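Local coordinates for mannose-specific lectin 1 chain 2 (PDB 3R0E), which probably binds mannose and agglutinates rabbit erythrocytes as part of a longer secreted lectin, of which this chain is one bulb-type lectin domain, at residues B[16-27]-B[30-41]. Numbering follows the deposited sequence.
Sequences YGDGRLTAKNHQ and MQGDCNLVLYGG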
loop_
_atom_site.group_PDB
_atom_site.type_symbol
_atom_site.label_atom_id
_atom_site.label_comp_id
_atom_site.label_asym_id
_atom_site.label_seq_id
_atom_site.Cartn_x
_atom_site.Cartn_y
_atom_site.Cartn_z
ATOM N N TYR B 16 0.273 -18.429 0.528
ATOM C CA TYR B 16 0.147 -19.740 -0.102
ATOM C C TYR B 16 -1.106 -20.456 0.385
ATOM O O TYR B 16 -1.745 -20.022 1.354
ATOM C CB TYR B 16 1.390 -20.604 0.164
ATOM C CG TYR B 16 1.689 -20.817 1.637
ATOM C CD1 TYR B 16 2.437 -19.876 2.358
ATOM C CD2 TYR B 16 1.217 -21.945 2.315
ATOM C CE1 TYR B 16 2.707 -20.046 3.713
ATOM C CE2 TYR B 16 1.488 -22.129 3.685
ATOM C CZ TYR B 16 2.233 -21.172 4.370
ATOM O OH TYR B 16 2.508 -21.328 5.711
ATOM N N GLY B 17 -1.455 -21.546 -0.299
ATOM C CA GLY B 17 -2.532 -22.437 0.144
ATOM C C GLY B 17 -3.814 -21.720 0.505
ATOM O O GLY B 17 -4.343 -21.908 1.601
ATOM N N ASP B 18 -4.299 -20.895 -0.422
ATOM C CA ASP B 18 -5.557 -20.151 -0.277
ATOM C C ASP B 18 -5.461 -19.005 0.715
ATOM O O ASP B 18 -6.481 -18.448 1.118
ATOM C CB ASP B 18 -6.760 -21.068 0.039
ATOM C CG ASP B 18 -6.869 -22.242 -0.923
ATOM O OD1 ASP B 18 -6.767 -22.033 -2.150
ATOM O OD2 ASP B 18 -7.042 -23.387 -0.448
ATOM N N GLY B 19 -4.243 -18.658 1.110
ATOM C CA GLY B 19 -4.002 -17.383 1.765
ATOM C C GLY B 19 -4.355 -16.247 0.815
ATOM O O GLY B 19 -4.215 -16.373 -0.404
ATOM N N ARG B 20 -4.813 -15.133 1.372
ATOM C CA ARG B 20 -5.412 -14.092 0.557
ATOM C C ARG B 20 -5.148 -12.701 1.103
ATOM O O ARG B 20 -4.872 -12.530 2.298
ATOM C CB ARG B 20 -6.931 -14.310 0.468
ATOM C CG ARG B 20 -7.611 -14.375 1.831
ATOM C CD ARG B 20 -9.109 -14.637 1.758
ATOM N NE ARG B 20 -9.448 -15.711 0.829
ATOM C CZ ARG B 20 -9.294 -17.002 1.090
ATOM N NH1 ARG B 20 -8.797 -17.388 2.264
ATOM N NH2 ARG B 20 -9.624 -17.909 0.183
ATOM N N LEU B 21 -5.222 -11.713 0.214
ATOM C CA LEU B 21 -5.433 -10.328 0.629
ATOM C C LEU B 21 -6.925 -10.034 0.547
ATOM O O LEU B 21 -7.625 -10.551 -0.330
ATOM C CB LEU B 21 -4.632 -9.340 -0.231
ATOM C CG LEU B 21 -3.098 -9.448 -0.261
ATOM C CD1 LEU B 21 -2.462 -8.239 -0.959
ATOM C CD2 LEU B 21 -2.496 -9.622 1.134
ATOM N N THR B 22 -7.403 -9.201 1.462
ATOM C CA THR B 22 -8.812 -8.867 1.554
ATOM C C THR B 22 -8.996 -7.354 1.563
ATOM O O THR B 22 -8.322 -6.644 2.310
ATOM C CB THR B 22 -9.440 -9.461 2.847
ATOM O OG1 THR B 22 -9.295 -10.881 2.837
ATOM C CG2 THR B 22 -10.911 -9.136 2.932
ATOM N N ALA B 23 -9.918 -6.875 0.734
ATOM C CA ALA B 23 -10.345 -5.483 0.752
ATOM C C ALA B 23 -11.874 -5.404 0.868
ATOM O O ALA B 23 -12.553 -6.426 0.927
ATOM C CB ALA B 23 -9.849 -4.766 -0.492
ATOM N N LYS B 24 -12.406 -4.186 0.898
ATOM C CA LYS B 24 -13.841 -3.935 1.050
ATOM C C LYS B 24 -14.723 -4.866 0.218
ATOM O O LYS B 24 -15.577 -5.571 0.767
ATOM C CB LYS B 24 -14.146 -2.482 0.681
ATOM C CG LYS B 24 -15.139 -1.790 1.615
ATOM C CD LYS B 24 -15.261 -0.294 1.276
ATOM C CE LYS B 24 -15.519 0.551 2.529
ATOM N NZ LYS B 24 -14.397 0.463 3.536
ATOM N N ASN B 25 -14.506 -4.869 -1.098
ATOM C CA ASN B 25 -15.318 -5.668 -2.026
ATOM C C ASN B 25 -14.520 -6.681 -2.850
ATOM O O ASN B 25 -15.045 -7.265 -3.799
ATOM C CB ASN B 25 -16.110 -4.744 -2.967
ATOM C CG ASN B 25 -17.182 -3.948 -2.240
ATOM O OD1 ASN B 25 -17.170 -2.718 -2.257
ATOM N ND2 ASN B 25 -18.107 -4.648 -1.583
ATOM N N HIS B 26 -13.257 -6.885 -2.484
ATOM C CA HIS B 26 -12.331 -7.664 -3.301
ATOM C C HIS B 26 -11.427 -8.566 -2.477
ATOM O O HIS B 26 -11.112 -8.259 -1.330
ATOM C CB HIS B 26 -11.457 -6.735 -4.142
ATOM C CG HIS B 26 -12.232 -5.753 -4.962
ATOM N ND1 HIS B 26 -12.593 -5.997 -6.271
ATOM C CD2 HIS B 26 -12.726 -4.533 -4.655
ATOM C CE1 HIS B 26 -13.265 -4.962 -6.736
ATOM N NE2 HIS B 26 -13.361 -4.062 -5.775
ATOM N N GLN B 27 -11.005 -9.668 -3.094
ATOM C CA GLN B 27 -10.058 -10.607 -2.514
ATOM C C GLN B 27 -9.028 -11.005 -3.561
ATOM O O GLN B 27 -9.355 -11.186 -4.730
ATOM C CB GLN B 27 -10.761 -11.883 -2.035
ATOM C CG GLN B 27 -11.633 -11.731 -0.793
ATOM C CD GLN B 27 -12.001 -13.082 -0.178
ATOM O OE1 GLN B 27 -12.434 -14.004 -0.874
ATOM N NE2 GLN B 27 -11.821 -13.203 1.131
ATOM N N MET B 30 -3.991 -16.551 -3.438
ATOM C CA MET B 30 -3.029 -17.501 -3.960
ATOM C C MET B 30 -3.580 -18.899 -3.663
ATOM O O MET B 30 -3.414 -19.439 -2.562
ATOM C CB MET B 30 -1.657 -17.290 -3.314
ATOM C CG MET B 30 -0.571 -18.253 -3.776
ATOM S SD MET B 30 -0.070 -17.984 -5.490
ATOM C CE MET B 30 -1.158 -19.102 -6.387
ATOM N N GLN B 31 -4.235 -19.479 -4.663
ATOM C CA GLN B 31 -5.047 -20.666 -4.457
ATOM C C GLN B 31 -4.267 -21.968 -4.448
ATOM O O GLN B 31 -3.158 -22.056 -4.997
ATOM C CB GLN B 31 -6.157 -20.721 -5.500
ATOM C CG GLN B 31 -7.109 -19.527 -5.430
ATOM C CD GLN B 31 -8.248 -19.623 -6.417
ATOM O OE1 GLN B 31 -8.148 -20.305 -7.439
ATOM N NE2 GLN B 31 -9.343 -18.936 -6.117
ATOM N N GLY B 32 -4.868 -22.979 -3.819
ATOM C CA GLY B 32 -4.334 -24.337 -3.806
ATOM C C GLY B 32 -4.009 -24.897 -5.181
ATOM O O GLY B 32 -3.135 -25.764 -5.307
ATOM N N ASP B 33 -4.697 -24.396 -6.210
ATOM C CA ASP B 33 -4.520 -24.874 -7.593
ATOM C C ASP B 33 -3.469 -24.097 -8.376
ATOM O O ASP B 33 -3.318 -24.308 -9.583
ATOM C CB ASP B 33 -5.852 -24.809 -8.363
ATOM C CG ASP B 33 -6.362 -23.379 -8.540
ATOM O OD1 ASP B 33 -5.658 -22.423 -8.146
ATOM O OD2 ASP B 33 -7.476 -23.208 -9.074
ATOM N N CYS B 34 -2.786 -23.168 -7.703
ATOM C CA CYS B 34 -1.677 -22.413 -8.298
ATOM C C CYS B 34 -2.115 -21.250 -9.199
ATOM O O CYS B 34 -1.299 -20.662 -9.925
ATOM C CB CYS B 34 -0.737 -23.347 -9.062
ATOM S SG CYS B 34 0.875 -22.653 -9.334
ATOM N N ASN B 35 -3.399 -20.916 -9.142
ATOM C CA ASN B 35 -3.922 -19.746 -9.840
ATOM C C ASN B 35 -4.021 -18.603 -8.838
ATOM O O ASN B 35 -4.550 -18.784 -7.733
ATOM C CB ASN B 35 -5.309 -20.050 -10.448
ATOM C CG ASN B 35 -5.641 -19.167 -11.665
ATOM O OD1 ASN B 35 -4.766 -18.515 -12.256
ATOM N ND2 ASN B 35 -6.913 -19.153 -12.044
ATOM N N LEU B 36 -3.492 -17.435 -9.199
ATOM C CA LEU B 36 -3.628 -16.256 -8.352
ATOM C C LEU B 36 -4.819 -15.487 -8.868
ATOM O O LEU B 36 -4.806 -15.044 -10.014
ATOM C CB LEU B 36 -2.366 -15.391 -8.400
ATOM C CG LEU B 36 -2.369 -14.086 -7.591
ATOM C CD1 LEU B 36 -2.363 -14.373 -6.098
ATOM C CD2 LEU B 36 -1.197 -13.195 -7.986
ATOM N N VAL B 37 -5.850 -15.338 -8.038
ATOM C CA VAL B 37 -7.107 -14.770 -8.507
ATOM C C VAL B 37 -7.601 -13.586 -7.682
ATOM O O VAL B 37 -7.750 -13.673 -6.452
ATOM C CB VAL B 37 -8.243 -15.849 -8.616
ATOM C CG1 VAL B 37 -9.515 -15.245 -9.205
ATOM C CG2 VAL B 37 -7.792 -17.054 -9.457
ATOM N N LEU B 38 -7.862 -12.485 -8.383
ATOM C CA LEU B 38 -8.494 -11.332 -7.803
ATOM C C LEU B 38 -9.992 -11.454 -8.058
ATOM O O LEU B 38 -10.439 -11.380 -9.197
ATOM C CB LEU B 38 -7.901 -10.045 -8.401
ATOM C CG LEU B 38 -8.490 -8.635 -8.207
ATOM C CD1 LEU B 38 -9.508 -8.468 -7.094
ATOM C CD2 LEU B 38 -7.367 -7.618 -8.034
ATOM N N TYR B 39 -10.755 -11.662 -6.989
ATOM C CA TYR B 39 -12.204 -11.765 -7.080
ATOM C C TYR B 39 -12.852 -10.419 -6.877
ATOM O O TYR B 39 -12.514 -9.694 -5.937
ATOM C CB TYR B 39 -12.749 -12.754 -6.046
ATOM C CG TYR B 39 -12.402 -14.176 -6.374
ATOM C CD1 TYR B 39 -13.151 -14.902 -7.300
ATOM C CD2 TYR B 39 -11.297 -14.789 -5.789
ATOM C CE1 TYR B 39 -12.816 -16.210 -7.616
ATOM C CE2 TYR B 39 -10.961 -16.096 -6.094
ATOM C CZ TYR B 39 -11.726 -16.803 -7.002
ATOM O OH TYR B 39 -11.369 -18.096 -7.312
ATOM N N GLY B 40 -13.798 -10.098 -7.751
ATOM C CA GLY B 40 -14.544 -8.852 -7.659
ATOM C C GLY B 40 -14.212 -7.940 -8.817
ATOM O O GLY B 40 -13.270 -8.192 -9.570
ATOM N N GLY B 41 -14.992 -6.872 -8.953
ATOM C CA GLY B 41 -14.865 -5.972 -10.080
ATOM C C GLY B 41 -15.589 -6.511 -11.306
ATOM O O GLY B 41 -16.146 -7.614 -11.293
#
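With CG beside its own backbone N (chi1 -51°), Asp18 bends its carboxylate back to Gly32, while His26, turned the same way (chi1 -53°), brings its imidazole up to Gly40 and Gly41. These two side chains lie near the two ends of strand 27-30, which runs between strands 19-22 and 36-39 in an antiparallel sheet of the beta-prism II fold. At the first end, Tyr16 to Gly19 form a type I' turn, whose positive phi angles suit Gly17. Asp18 makes two bonds: its N donates to Met30 O at the end of strand 27-30 (2.7 Å), and its OD1 accepts from Gly32 N in the turn that follows (2.7 Å), the donor standing above the carboxylate plane. A short acidic side chain thus ties this turn to Gln31-Cys34, the start of the mannose site inferred by similarity, where Cys34 forms a disulfide with Cys56. Met30 N answers to Gly19 O at 3.0 Å, and the Met30 side chain bends away to pack on Leu58. At the other end, Gln27 and Tyr39 form a hydrogen-bonded pair, with Tyr39 N reaching Gln27 O at 2.7 Å and Gln27 N reaching Tyr39 O at 3.2 Å. Leu38, an apolar residue suited to a buried place, sets CD1 3.9 Å from His26 CB and also packs on Leu92. Gly40, with no side chain, lets the chain pass close to the imidazole; His26 CE1 lies 3.4 Å from Gly41 N.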